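Local coordinates for protein probable enoyl-CoA hydratase/isomerase (Mycobacterium abscessus, PDB 3SWX) that probably acts on acyl-CoA thioesters as an enoyl-CoA hydratase or isomerase of the crotonase family, at residues R15-V19 against A201-A205. Residue numbers count along the deposited sequence, not the author numbering.
Sequences RDGYV and AQTIA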
ATOM      1  N   ARG B  15     -10.137 -26.291  20.007  1.00 24.05           N
ATOM      2  CA  ARG B  15      -9.295 -26.773  18.906  1.00 24.79           C
ATOM      3  C   ARG B  15     -10.114 -27.537  17.894  1.00 24.48           C
ATOM      4  O   ARG B  15     -10.916 -28.392  18.255  1.00 25.03           O
ATOM      5  CB  ARG B  15      -8.254 -27.755  19.407  1.00 26.06           C
ATOM      6  CG  ARG B  15      -7.114 -27.180  20.137  1.00 28.20           C
ATOM      7  CD  ARG B  15      -5.997 -28.198  20.161  1.00 31.85           C
ATOM      8  NE  ARG B  15      -4.877 -27.738  20.966  1.00 33.46           N
ATOM      9  CZ  ARG B  15      -3.618 -28.148  20.814  1.00 34.87           C
ATOM     10  NH1 ARG B  15      -3.277 -29.027  19.868  1.00 35.79           N
ATOM     11  NH2 ARG B  15      -2.691 -27.663  21.612  1.00 35.70           N
ATOM     12  N   ASP B  16      -9.878 -27.241  16.628  1.00 24.09           N
ATOM     13  CA  ASP B  16     -10.478 -27.937  15.518  1.00 24.19           C
ATOM     14  C   ASP B  16      -9.310 -28.432  14.678  1.00 23.85           C
ATOM     15  O   ASP B  16      -8.855 -27.761  13.726  1.00 22.55           O
ATOM     16  CB  ASP B  16     -11.382 -26.962  14.752  1.00 24.60           C
ATOM     17  CG  ASP B  16     -12.111 -27.602  13.585  1.00 25.60           C
ATOM     18  OD1 ASP B  16     -12.074 -28.840  13.449  1.00 24.97           O
ATOM     19  OD2 ASP B  16     -12.735 -26.834  12.811  1.00 26.56           O
ATOM     20  N   GLY B  17      -8.798 -29.601  15.074  1.00 23.71           N
ATOM     21  CA  GLY B  17      -7.619 -30.206  14.447  1.00 23.35           C
ATOM     22  C   GLY B  17      -6.383 -29.335  14.617  1.00 22.86           C
ATOM     23  O   GLY B  17      -5.962 -29.041  15.718  1.00 22.27           O
ATOM     24  N   TYR B  18      -5.826 -28.889  13.500  1.00 22.75           N
ATOM     25  CA  TYR B  18      -4.656 -28.012  13.501  1.00 22.72           C
ATOM     26  C   TYR B  18      -4.988 -26.534  13.770  1.00 21.47           C
ATOM     27  O   TYR B  18      -4.097 -25.690  13.808  1.00 21.06           O
ATOM     28  CB  TYR B  18      -3.959 -28.086  12.145  1.00 23.33           C
ATOM     29  CG  TYR B  18      -3.414 -29.438  11.750  1.00 24.99           C
ATOM     30  CD1 TYR B  18      -2.435 -30.050  12.493  1.00 26.12           C
ATOM     31  CD2 TYR B  18      -3.858 -30.072  10.597  1.00 28.32           C
ATOM     32  CE1 TYR B  18      -1.901 -31.284  12.117  1.00 29.57           C
ATOM     33  CE2 TYR B  18      -3.334 -31.312  10.201  1.00 29.84           C
ATOM     34  CZ  TYR B  18      -2.357 -31.910  10.966  1.00 29.68           C
ATOM     35  OH  TYR B  18      -1.841 -33.129  10.584  1.00 31.85           O
ATOM     36  N   VAL B  19      -6.263 -26.205  13.948  1.00 21.17           N
ATOM     37  CA  VAL B  19      -6.658 -24.811  14.079  1.00 19.81           C
ATOM     38  C   VAL B  19      -7.062 -24.492  15.512  1.00 19.71           C
ATOM     39  O   VAL B  19      -7.904 -25.184  16.078  1.00 20.51           O
ATOM     40  CB  VAL B  19      -7.826 -24.474  13.129  1.00 19.48           C
ATOM     41  CG1 VAL B  19      -8.332 -23.043  13.375  1.00 18.55           C
ATOM     42  CG2 VAL B  19      -7.403 -24.652  11.687  1.00 19.54           C
ATOM     43  N   ALA B 201      -8.725 -20.931   7.710  1.00 15.67           N
ATOM     44  CA  ALA B 201      -7.696 -21.471   8.593  1.00 15.85           C
ATOM     45  C   ALA B 201      -7.407 -22.943   8.272  1.00 15.75           C
ATOM     46  O   ALA B 201      -6.260 -23.351   8.233  1.00 15.19           O
ATOM     47  CB  ALA B 201      -8.157 -21.325  10.064  1.00 16.02           C
ATOM     48  N   GLN B 202      -8.455 -23.729   8.017  1.00 16.09           N
ATOM     49  CA  GLN B 202      -8.274 -25.133   7.651  1.00 16.27           C
ATOM     50  C   GLN B 202      -7.564 -25.270   6.293  1.00 16.52           C
ATOM     51  O   GLN B 202      -6.758 -26.185   6.099  1.00 15.61           O
ATOM     52  CB  GLN B 202      -9.615 -25.875   7.635  1.00 17.08           C
ATOM     53  CG  GLN B 202     -10.285 -26.023   8.997  1.00 16.96           C
ATOM     54  CD  GLN B 202      -9.500 -26.886   9.994  1.00 18.51           C
ATOM     55  OE1 GLN B 202      -8.516 -27.546   9.633  1.00 18.38           O
ATOM     56  NE2 GLN B 202      -9.931 -26.860  11.269  1.00 16.45           N
ATOM     57  N   THR B 203      -7.855 -24.370   5.358  1.00 16.50           N
ATOM     58  CA  THR B 203      -7.159 -24.405   4.064  1.00 17.32           C
ATOM     59  C   THR B 203      -5.687 -24.161   4.270  1.00 17.56           C
ATOM     60  O   THR B 203      -4.849 -24.867   3.696  1.00 17.93           O
ATOM     61  CB  THR B 203      -7.724 -23.388   3.076  1.00 16.86           C
ATOM     62  OG1 THR B 203      -9.104 -23.701   2.861  1.00 17.01           O
ATOM     63  CG2 THR B 203      -6.984 -23.459   1.744  1.00 17.62           C
ATOM     64  N   ILE B 204      -5.382 -23.185   5.125  1.00 18.24           N
ATOM     65  CA  ILE B 204      -3.999 -22.879   5.496  1.00 18.18           C
ATOM     66  C   ILE B 204      -3.336 -24.102   6.100  1.00 18.52           C
ATOM     67  O   ILE B 204      -2.187 -24.434   5.754  1.00 18.45           O
ATOM     68  CB  ILE B 204      -3.918 -21.674   6.472  1.00 17.78           C
ATOM     69  CG1 ILE B 204      -4.302 -20.384   5.744  1.00 18.28           C
ATOM     70  CG2 ILE B 204      -2.497 -21.508   7.005  1.00 18.22           C
ATOM     71  CD1 ILE B 204      -4.319 -19.143   6.622  1.00 18.45           C
ATOM     72  N   ALA B 205      -4.078 -24.788   6.972  1.00 19.10           N
ATOM     73  CA  ALA B 205      -3.577 -25.979   7.657  1.00 19.79           C
ATOM     74  C   ALA B 205      -3.356 -27.207   6.756  1.00 20.35           C
ATOM     75  O   ALA B 205      -2.660 -28.142   7.157  1.00 21.28           O
ATOM     76  CB  ALA B 205      -4.499 -26.332   8.855  1.00 19.78           C
TER
HETATM   77  O   HOH W   1      -7.202 -29.292  11.087  1.00 17.97           O
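Gln202 reaches from near the C-terminal end of helix 193-205 to the hairpin turn joining strands 11-16 and 19-24, its amide lying over Val19 CG2, 3.4 Å from Gln202 NE2. That NE2 donates a hydrogen bond to Asp16 O (2.8 Å), the same carbonyl that accepts the turn's own hydrogen bond from Val19 N (3.0 Å) across the type II' turn from Asp16 to Val19. Gly17, at the turn's second position, takes the positive phi this turn needs. At the other end of the amide, a water donates to Gln202 OE1 (2.6 Å) and accepts from Tyr18 N (2.8 Å), so one end binds the turn backbone directly and the other through water. One turn apart along the helix, two small alanines let the backbones approach: Val19 CG1 meets Ala201 CB at 3.7 Å, and Tyr18 CB meets Ala205 CB at 3.8 Å. Arg55 hydrogen-bonds to Ala205 O and makes a cation-pi contact with Tyr18. The helix thus packs against the edge hairpin of the crotonase-fold sheet, with Val19 and Ala201 both resting on Val58 of the adjoining strand 56-61.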